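Side-chain contacts in taurine dioxygenase (Burkholderia ambifaria, PDB 5VN6), which probably oxidises taurine as a metal-dependent dioxygenase of the TfdA family, and here carries a magnesium ion in its metal site: residues Val25-Ala30 against Val63-Arg68; Ile153-Ala158 against Pro216-Val221. All blocks are in the same frame, centred on the assembly; numbering follows the deposited sequence.

Contact 1. Residues Val25-Ala30 against Val63-Arg68; sequences VNLADA and VAFARR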
ATOM      1  N   VAL A  25     -22.291  -4.662 -17.141  1.00 60.52           N
ATOM      2  CA  VAL A  25     -21.633  -4.096 -18.310  1.00 60.65           C
ATOM      3  C   VAL A  25     -20.867  -5.197 -19.025  1.00 58.85           C
ATOM      4  O   VAL A  25     -20.011  -5.857 -18.426  1.00 59.22           O
ATOM      5  CB  VAL A  25     -20.664  -2.959 -17.935  1.00 60.40           C
ATOM      6  CG1 VAL A  25     -19.748  -2.646 -19.108  1.00 60.14           C
ATOM      7  CG2 VAL A  25     -21.425  -1.735 -17.516  1.00 62.25           C
ATOM      8  N   ASN A  26     -21.145  -5.364 -20.306  1.00 58.71           N
ATOM      9  CA  ASN A  26     -20.371  -6.241 -21.168  1.00 55.33           C
ATOM     10  C   ASN A  26     -19.540  -5.329 -22.056  1.00 52.36           C
ATOM     11  O   ASN A  26     -20.098  -4.538 -22.824  1.00 49.03           O
ATOM     12  CB  ASN A  26     -21.272  -7.142 -22.012  1.00 60.38           C
ATOM     13  CG  ASN A  26     -20.494  -8.205 -22.764  1.00 66.04           C
ATOM     14  OD1 ASN A  26     -19.353  -7.982 -23.176  1.00 67.31           O
ATOM     15  ND2 ASN A  26     -21.134  -9.347 -23.007  1.00 67.93           N
ATOM     16  N   LEU A  27     -18.212  -5.426 -21.934  1.00 51.21           N
ATOM     17  CA  LEU A  27     -17.338  -4.536 -22.687  1.00 51.36           C
ATOM     18  C   LEU A  27     -17.575  -4.675 -24.174  1.00 51.67           C
ATOM     19  O   LEU A  27     -17.413  -3.703 -24.916  1.00 59.13           O
ATOM     20  CB  LEU A  27     -15.871  -4.806 -22.345  1.00 50.04           C
ATOM     21  CG  LEU A  27     -15.470  -4.302 -20.957  1.00 51.08           C
ATOM     22  CD1 LEU A  27     -13.970  -4.440 -20.732  1.00 52.25           C
ATOM     23  CD2 LEU A  27     -15.918  -2.846 -20.780  1.00 50.60           C
ATOM     24  N   ALA A  28     -17.972  -5.872 -24.621  1.00 48.49           N
ATOM     25  CA  ALA A  28     -18.263  -6.095 -26.036  1.00 53.24           C
ATOM     26  C   ALA A  28     -19.340  -5.146 -26.536  1.00 55.73           C
ATOM     27  O   ALA A  28     -19.295  -4.689 -27.686  1.00 54.95           O
ATOM     28  CB  ALA A  28     -18.695  -7.544 -26.273  1.00 47.97           C
ATOM     29  N   ASP A  29     -20.340  -4.867 -25.696  1.00 52.08           N
ATOM     30  CA  ASP A  29     -21.427  -3.998 -26.126  1.00 53.87           C
ATOM     31  C   ASP A  29     -20.956  -2.561 -26.323  1.00 55.64           C
ATOM     32  O   ASP A  29     -21.538  -1.829 -27.127  1.00 59.90           O
ATOM     33  CB  ASP A  29     -22.579  -4.070 -25.122  1.00 59.12           C
ATOM     34  CG  ASP A  29     -23.211  -5.455 -25.049  1.00 64.15           C
ATOM     35  OD1 ASP A  29     -23.053  -6.255 -25.999  1.00 67.57           O
ATOM     36  OD2 ASP A  29     -23.880  -5.745 -24.040  1.00 66.10           O
ATOM     37  N   ALA A  30     -19.917  -2.135 -25.602  1.00 54.00           N
ATOM     38  CA  ALA A  30     -19.427  -0.768 -25.736  1.00 49.20           C
ATOM     39  C   ALA A  30     -18.710  -0.529 -27.055  1.00 55.28           C
ATOM     40  O   ALA A  30     -18.455   0.627 -27.410  1.00 52.47           O
ATOM     41  CB  ALA A  30     -18.504  -0.415 -24.579  1.00 42.85           C
ATOM     42  N   VAL A  63      -9.456  -5.728 -28.236  1.00 51.02           N
ATOM     43  CA  VAL A  63      -8.730  -4.754 -29.036  1.00 50.92           C
ATOM     44  C   VAL A  63      -9.662  -3.637 -29.494  1.00 47.42           C
ATOM     45  O   VAL A  63      -9.346  -2.452 -29.362  1.00 45.04           O
ATOM     46  CB  VAL A  63      -8.068  -5.474 -30.227  1.00 61.71           C
ATOM     47  CG1 VAL A  63      -7.773  -4.511 -31.359  1.00 43.85           C
ATOM     48  CG2 VAL A  63      -6.796  -6.178 -29.758  1.00 66.38           C
ATOM     49  N   ALA A  64     -10.828  -4.001 -30.033  1.00 46.60           N
ATOM     50  CA  ALA A  64     -11.758  -2.997 -30.542  1.00 51.72           C
ATOM     51  C   ALA A  64     -12.311  -2.105 -29.431  1.00 49.68           C
ATOM     52  O   ALA A  64     -12.584  -0.922 -29.671  1.00 46.53           O
ATOM     53  CB  ALA A  64     -12.898  -3.673 -31.299  1.00 47.53           C
ATOM     54  N   PHE A  65     -12.493  -2.639 -28.220  1.00 48.71           N
ATOM     55  CA  PHE A  65     -12.913  -1.776 -27.118  1.00 46.80           C
ATOM     56  C   PHE A  65     -11.828  -0.763 -26.781  1.00 41.10           C
ATOM     57  O   PHE A  65     -12.113   0.427 -26.610  1.00 46.63           O
ATOM     58  CB  PHE A  65     -13.278  -2.601 -25.880  1.00 49.96           C
ATOM     59  CG  PHE A  65     -13.490  -1.766 -24.631  1.00 50.51           C
ATOM     60  CD1 PHE A  65     -14.648  -1.019 -24.465  1.00 51.80           C
ATOM     61  CD2 PHE A  65     -12.523  -1.716 -23.631  1.00 48.62           C
ATOM     62  CE1 PHE A  65     -14.841  -0.240 -23.318  1.00 45.79           C
ATOM     63  CE2 PHE A  65     -12.717  -0.945 -22.486  1.00 46.83           C
ATOM     64  CZ  PHE A  65     -13.887  -0.207 -22.333  1.00 37.94           C
ATOM     65  N   ALA A  66     -10.573  -1.219 -26.671  1.00 41.27           N
ATOM     66  CA  ALA A  66      -9.486  -0.311 -26.313  1.00 36.07           C
ATOM     67  C   ALA A  66      -9.278   0.755 -27.375  1.00 39.65           C
ATOM     68  O   ALA A  66      -8.913   1.893 -27.062  1.00 42.70           O
ATOM     69  CB  ALA A  66      -8.197  -1.093 -26.106  1.00 35.65           C
ATOM     70  N   ARG A  67      -9.511   0.393 -28.635  1.00 41.70           N
ATOM     71  CA  ARG A  67      -9.339   1.302 -29.758  1.00 47.02           C
ATOM     72  C   ARG A  67     -10.311   2.484 -29.689  1.00 50.35           C
ATOM     73  O   ARG A  67     -10.028   3.557 -30.228  1.00 52.99           O
ATOM     74  CB  ARG A  67      -9.524   0.485 -31.040  1.00 47.82           C
ATOM     75  CG  ARG A  67      -9.485   1.240 -32.303  1.00 56.24           C
ATOM     76  CD  ARG A  67      -8.090   1.700 -32.599  1.00 55.08           C
ATOM     77  NE  ARG A  67      -8.115   2.447 -33.845  1.00 59.24           N
ATOM     78  CZ  ARG A  67      -8.526   3.704 -33.931  1.00 65.93           C
ATOM     79  NH1 ARG A  67      -8.937   4.336 -32.833  1.00 62.41           N
ATOM     80  NH2 ARG A  67      -8.538   4.324 -35.110  1.00 66.45           N
ATOM     81  N   ARG A  68     -11.449   2.308 -29.019  1.00 52.28           N
ATOM     82  CA  ARG A  68     -12.377   3.408 -28.767  1.00 49.46           C
ATOM     83  C   ARG A  68     -11.754   4.559 -27.979  1.00 49.78           C
ATOM     84  O   ARG A  68     -12.283   5.673 -28.015  1.00 47.10           O
ATOM     85  CB  ARG A  68     -13.589   2.885 -28.005  1.00 47.48           C
ATOM     86  CG  ARG A  68     -14.460   1.946 -28.770  1.00 48.02           C
ATOM     87  CD  ARG A  68     -15.391   2.730 -29.637  1.00 59.68           C
ATOM     88  NE  ARG A  68     -16.782   2.520 -29.261  1.00 63.64           N
ATOM     89  CZ  ARG A  68     -17.757   3.389 -29.505  1.00 72.35           C
ATOM     90  NH1 ARG A  68     -17.498   4.534 -30.124  1.00 74.11           N
ATOM     91  NH2 ARG A  68     -18.996   3.109 -29.132  1.00 75.45           N
TER

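Contact 2. Residues Ile153-Ala158 against Pro216-Val221; sequences IADLRA and PARVRV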
ATOM      1  N   ILE A 153       7.780  23.166  -6.396  1.00 37.75           N
ATOM      2  CA  ILE A 153       7.850  22.237  -7.531  1.00 34.05           C
ATOM      3  C   ILE A 153       7.153  22.765  -8.778  1.00 38.11           C
ATOM      4  O   ILE A 153       7.216  22.111  -9.827  1.00 38.30           O
ATOM      5  CB  ILE A 153       7.291  20.845  -7.165  1.00 32.89           C
ATOM      6  CG1 ILE A 153       5.767  20.892  -7.014  1.00 35.10           C
ATOM      7  CG2 ILE A 153       7.966  20.316  -5.874  1.00 30.80           C
ATOM      8  CD1 ILE A 153       5.119  19.523  -6.778  1.00 32.51           C
ATOM      9  N   ALA A 154       6.521  23.942  -8.706  1.00 38.37           N
ATOM     10  CA  ALA A 154       5.633  24.389  -9.778  1.00 40.85           C
ATOM     11  C   ALA A 154       6.298  24.352 -11.154  1.00 45.47           C
ATOM     12  O   ALA A 154       5.707  23.850 -12.116  1.00 43.02           O
ATOM     13  CB  ALA A 154       5.116  25.794  -9.471  1.00 45.82           C
ATOM     14  N   ASP A 155       7.537  24.835 -11.271  1.00 41.16           N
ATOM     15  CA  ASP A 155       8.205  24.875 -12.571  1.00 47.65           C
ATOM     16  C   ASP A 155       9.258  23.778 -12.750  1.00 44.08           C
ATOM     17  O   ASP A 155       9.985  23.787 -13.748  1.00 43.30           O
ATOM     18  CB  ASP A 155       8.824  26.266 -12.820  1.00 54.01           C
ATOM     19  CG  ASP A 155       9.895  26.645 -11.800  1.00 61.32           C
ATOM     20  OD1 ASP A 155      10.473  25.753 -11.143  1.00 63.66           O
ATOM     21  OD2 ASP A 155      10.145  27.858 -11.634  1.00 64.89           O
ATOM     22  N   LEU A 156       9.347  22.826 -11.826  1.00 40.19           N
ATOM     23  CA  LEU A 156      10.364  21.796 -11.933  1.00 32.36           C
ATOM     24  C   LEU A 156      10.071  20.851 -13.093  1.00 34.02           C
ATOM     25  O   LEU A 156       8.922  20.546 -13.402  1.00 34.94           O
ATOM     26  CB  LEU A 156      10.457  20.994 -10.624  1.00 29.99           C
ATOM     27  CG  LEU A 156      11.133  21.695  -9.446  1.00 34.75           C
ATOM     28  CD1 LEU A 156      11.153  20.793  -8.175  1.00 31.03           C
ATOM     29  CD2 LEU A 156      12.553  22.140  -9.852  1.00 38.35           C
ATOM     30  N   ARG A 157      11.141  20.374 -13.720  1.00 33.06           N
ATOM     31  CA  ARG A 157      11.086  19.335 -14.736  1.00 29.13           C
ATOM     32  C   ARG A 157      12.086  18.263 -14.333  1.00 36.27           C
ATOM     33  O   ARG A 157      13.039  18.530 -13.598  1.00 37.88           O
ATOM     34  CB  ARG A 157      11.402  19.881 -16.137  1.00 30.93           C
ATOM     35  CG  ARG A 157      10.572  21.109 -16.493  1.00 42.20           C
ATOM     36  CD  ARG A 157      10.898  21.731 -17.876  1.00 44.12           C
ATOM     37  NE  ARG A 157      10.713  20.792 -18.973  1.00 45.71           N
ATOM     38  CZ  ARG A 157       9.519  20.409 -19.422  1.00 52.12           C
ATOM     39  NH1 ARG A 157       8.412  20.877 -18.852  1.00 46.93           N
ATOM     40  NH2 ARG A 157       9.425  19.546 -20.428  1.00 53.74           N
ATOM     41  N   ALA A 158      11.870  17.041 -14.812  1.00 34.67           N
ATOM     42  CA  ALA A 158      12.683  15.919 -14.353  1.00 33.24           C
ATOM     43  C   ALA A 158      12.782  14.891 -15.467  1.00 32.67           C
ATOM     44  O   ALA A 158      11.947  14.863 -16.374  1.00 37.21           O
ATOM     45  CB  ALA A 158      12.086  15.291 -13.089  1.00 28.27           C
ATOM     46  N   PRO A 216      18.975  30.177  -7.867  1.00 44.40           N
ATOM     47  CA  PRO A 216      19.255  30.969  -6.655  1.00 45.44           C
ATOM     48  C   PRO A 216      18.123  30.959  -5.639  1.00 42.13           C
ATOM     49  O   PRO A 216      18.379  31.161  -4.446  1.00 41.71           O
ATOM     50  CB  PRO A 216      19.488  32.382  -7.207  1.00 51.09           C
ATOM     51  CG  PRO A 216      19.927  32.168  -8.622  1.00 50.54           C
ATOM     52  CD  PRO A 216      19.130  30.978  -9.094  1.00 48.37           C
ATOM     53  N   ALA A 217      16.883  30.725  -6.070  1.00 43.03           N
ATOM     54  CA  ALA A 217      15.768  30.671  -5.137  1.00 45.46           C
ATOM     55  C   ALA A 217      15.837  29.428  -4.264  1.00 47.03           C
ATOM     56  O   ALA A 217      15.403  29.457  -3.106  1.00 45.67           O
ATOM     57  CB  ALA A 217      14.448  30.714  -5.903  1.00 47.59           C
ATOM     58  N   ARG A 218      16.407  28.342  -4.782  1.00 46.37           N
ATOM     59  CA  ARG A 218      16.442  27.090  -4.044  1.00 41.46           C
ATOM     60  C   ARG A 218      17.800  26.755  -3.447  1.00 40.93           C
ATOM     61  O   ARG A 218      17.861  25.933  -2.534  1.00 40.99           O
ATOM     62  CB  ARG A 218      16.030  25.930  -4.951  1.00 41.77           C
ATOM     63  CG  ARG A 218      14.653  26.045  -5.538  1.00 43.77           C
ATOM     64  CD  ARG A 218      14.342  24.792  -6.323  1.00 45.19           C
ATOM     65  NE  ARG A 218      13.026  24.876  -6.936  1.00 48.45           N
ATOM     66  CZ  ARG A 218      12.826  25.245  -8.192  1.00 44.66           C
ATOM     67  NH1 ARG A 218      11.592  25.290  -8.670  1.00 42.63           N
ATOM     68  NH2 ARG A 218      13.867  25.541  -8.975  1.00 39.68           N
ATOM     69  N   VAL A 219      18.888  27.341  -3.929  1.00 36.47           N
ATOM     70  CA  VAL A 219      20.220  26.870  -3.567  1.00 38.65           C
ATOM     71  C   VAL A 219      21.019  28.029  -2.983  1.00 41.85           C
ATOM     72  O   VAL A 219      21.393  28.965  -3.705  1.00 39.35           O
ATOM     73  CB  VAL A 219      20.948  26.238  -4.761  1.00 39.46           C
ATOM     74  CG1 VAL A 219      22.413  25.934  -4.407  1.00 36.98           C
ATOM     75  CG2 VAL A 219      20.208  24.978  -5.207  1.00 34.84           C
ATOM     76  N   ARG A 220      21.319  27.939  -1.685  1.00 38.36           N
ATOM     77  CA  ARG A 220      22.244  28.851  -1.025  1.00 42.75           C
ATOM     78  C   ARG A 220      23.656  28.271  -1.053  1.00 42.74           C
ATOM     79  O   ARG A 220      24.623  28.956  -1.412  1.00 41.36           O
ATOM     80  CB  ARG A 220      21.806  29.099   0.432  1.00 46.60           C
ATOM     81  CG  ARG A 220      20.283  29.220   0.688  1.00 45.34           C
ATOM     82  CD  ARG A 220      19.910  28.880   2.168  1.00 37.35           C
ATOM     83  NE  ARG A 220      20.343  27.517   2.529  1.00 35.76           N
ATOM     84  CZ  ARG A 220      20.355  27.012   3.762  1.00 40.65           C
ATOM     85  NH1 ARG A 220      19.955  27.748   4.799  1.00 41.69           N
ATOM     86  NH2 ARG A 220      20.760  25.764   3.964  1.00 34.95           N
ATOM     87  N   VAL A 221      23.779  27.001  -0.671  1.00 36.09           N
ATOM     88  CA  VAL A 221      25.049  26.301  -0.623  1.00 39.30           C
ATOM     89  C   VAL A 221      24.853  24.935  -1.273  1.00 38.53           C
ATOM     90  O   VAL A 221      23.724  24.489  -1.503  1.00 33.45           O
ATOM     91  CB  VAL A 221      25.585  26.158   0.825  1.00 33.24           C
ATOM     92  CG1 VAL A 221      25.795  27.534   1.471  1.00 33.25           C
ATOM     93  CG2 VAL A 221      24.622  25.299   1.681  1.00 26.86           C
TER
HETATM   94  O   HOH W   1      13.644  26.083 -11.698  1.00 56.75           O

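Contact 1. Residues Val25-Ala30 against Val63-Arg68
Phe65 meets Leu27 and Ala30 with its ring, and its side chain can be followed outward from helix 59-67. The CB points toward residues 25-30, and CG stands anti to the backbone N (chi1 170°), which carries the ring across to the short helix 27-32. Of the ring atoms, CD1 of Phe65 lies 3.9 Å from Ala30 CB, and CE1 is equally close to that methyl, which sits at the ring edge near its plane. Further out, Phe65 CZ comes within 3.7 Å of Leu27 CD2, the branch that covers one face. That methyl carbon lies 4.0 Å from the ring centroid and 23° off the normal, the geometry of a CH-pi contact displaced toward the rim. The other Leu27 branch, CD1, only grazes the ring at CE2. Two helices flanking the seven-stranded sheet of the cupin-type core are thereby joined: Phe65 also rests on Ile258 and Leu27 on Val256, both of strand 256-260, and Ala30 packs on helix 34-47. Beside this apolar patch Arg68 uses two nitrogens on a single acceptor, NE and NH2 each donating to Ala30 O at 3.1 Å. Both bonds are bent, with N-H...O angles near 147°. The oxygen lies near the guanidinium plane, and the bends at chi2 and chi3 turn the group side-on to it. NH2 also forms a salt bridge with Asp34, at the start of helix 34-47.

Contact 2. Residues Ile153-Ala158 against Pro216-Val221
Asp155 and Arg218 meet head-on from the two segments, yet their flat groups are strongly turned against each other: the carboxylate and guanidinium planes stand 72° apart. Only one carboxylate oxygen takes the direct bond. Arg218 NH1 donates to Asp155 OD1 at 2.8 Å with an N-H...O angle of 155°, reaching it on the syn side while the oxygen stays close to the guanidinium plane. A water widens this salt bridge, accepting from Arg218 NH2 at 2.8 Å and donating to Asp155 OD1. Leu156 takes a different side of the same group. Its CD2 sits over the centre of one guanidinium face, 3.5 Å from Arg218 CZ, as the two side chains run alongside with opposed headings. The Arg218 chain, extended from CG to NE, reaches from the loop before helix 222-225 to the type I turn Ile153-Leu156, which leads from helix 147-153 into strand 157-160. Gln152 O accepts a further bond from NH1 and Phe213 O one from NH2. With acceptors around its edge and a methyl group on a face, the guanidinium is held against rotation, and its positive charge is probably offset mainly by Asp155.

Contacts 1 and 2 lie on opposite sides of the chain's centre, about 20 Å and 26 Å from it measured to the contact centres. Those centres are 45 Å apart, the nearest atoms about 26 Å, so neither contact touches the other. Along the chain, both segments of contact 1 precede those of contact 2. Contact 1 belongs to helices beside the seven-stranded sheet, whereas contact 2 pins a loop to the turn that leads into strand 157-160, an inner strand of the four-stranded sheet. The magnesium site of His106, Asp108 and His266 is remote from both, which makes each a matter of local architecture. An arginine supplies the polar part of each.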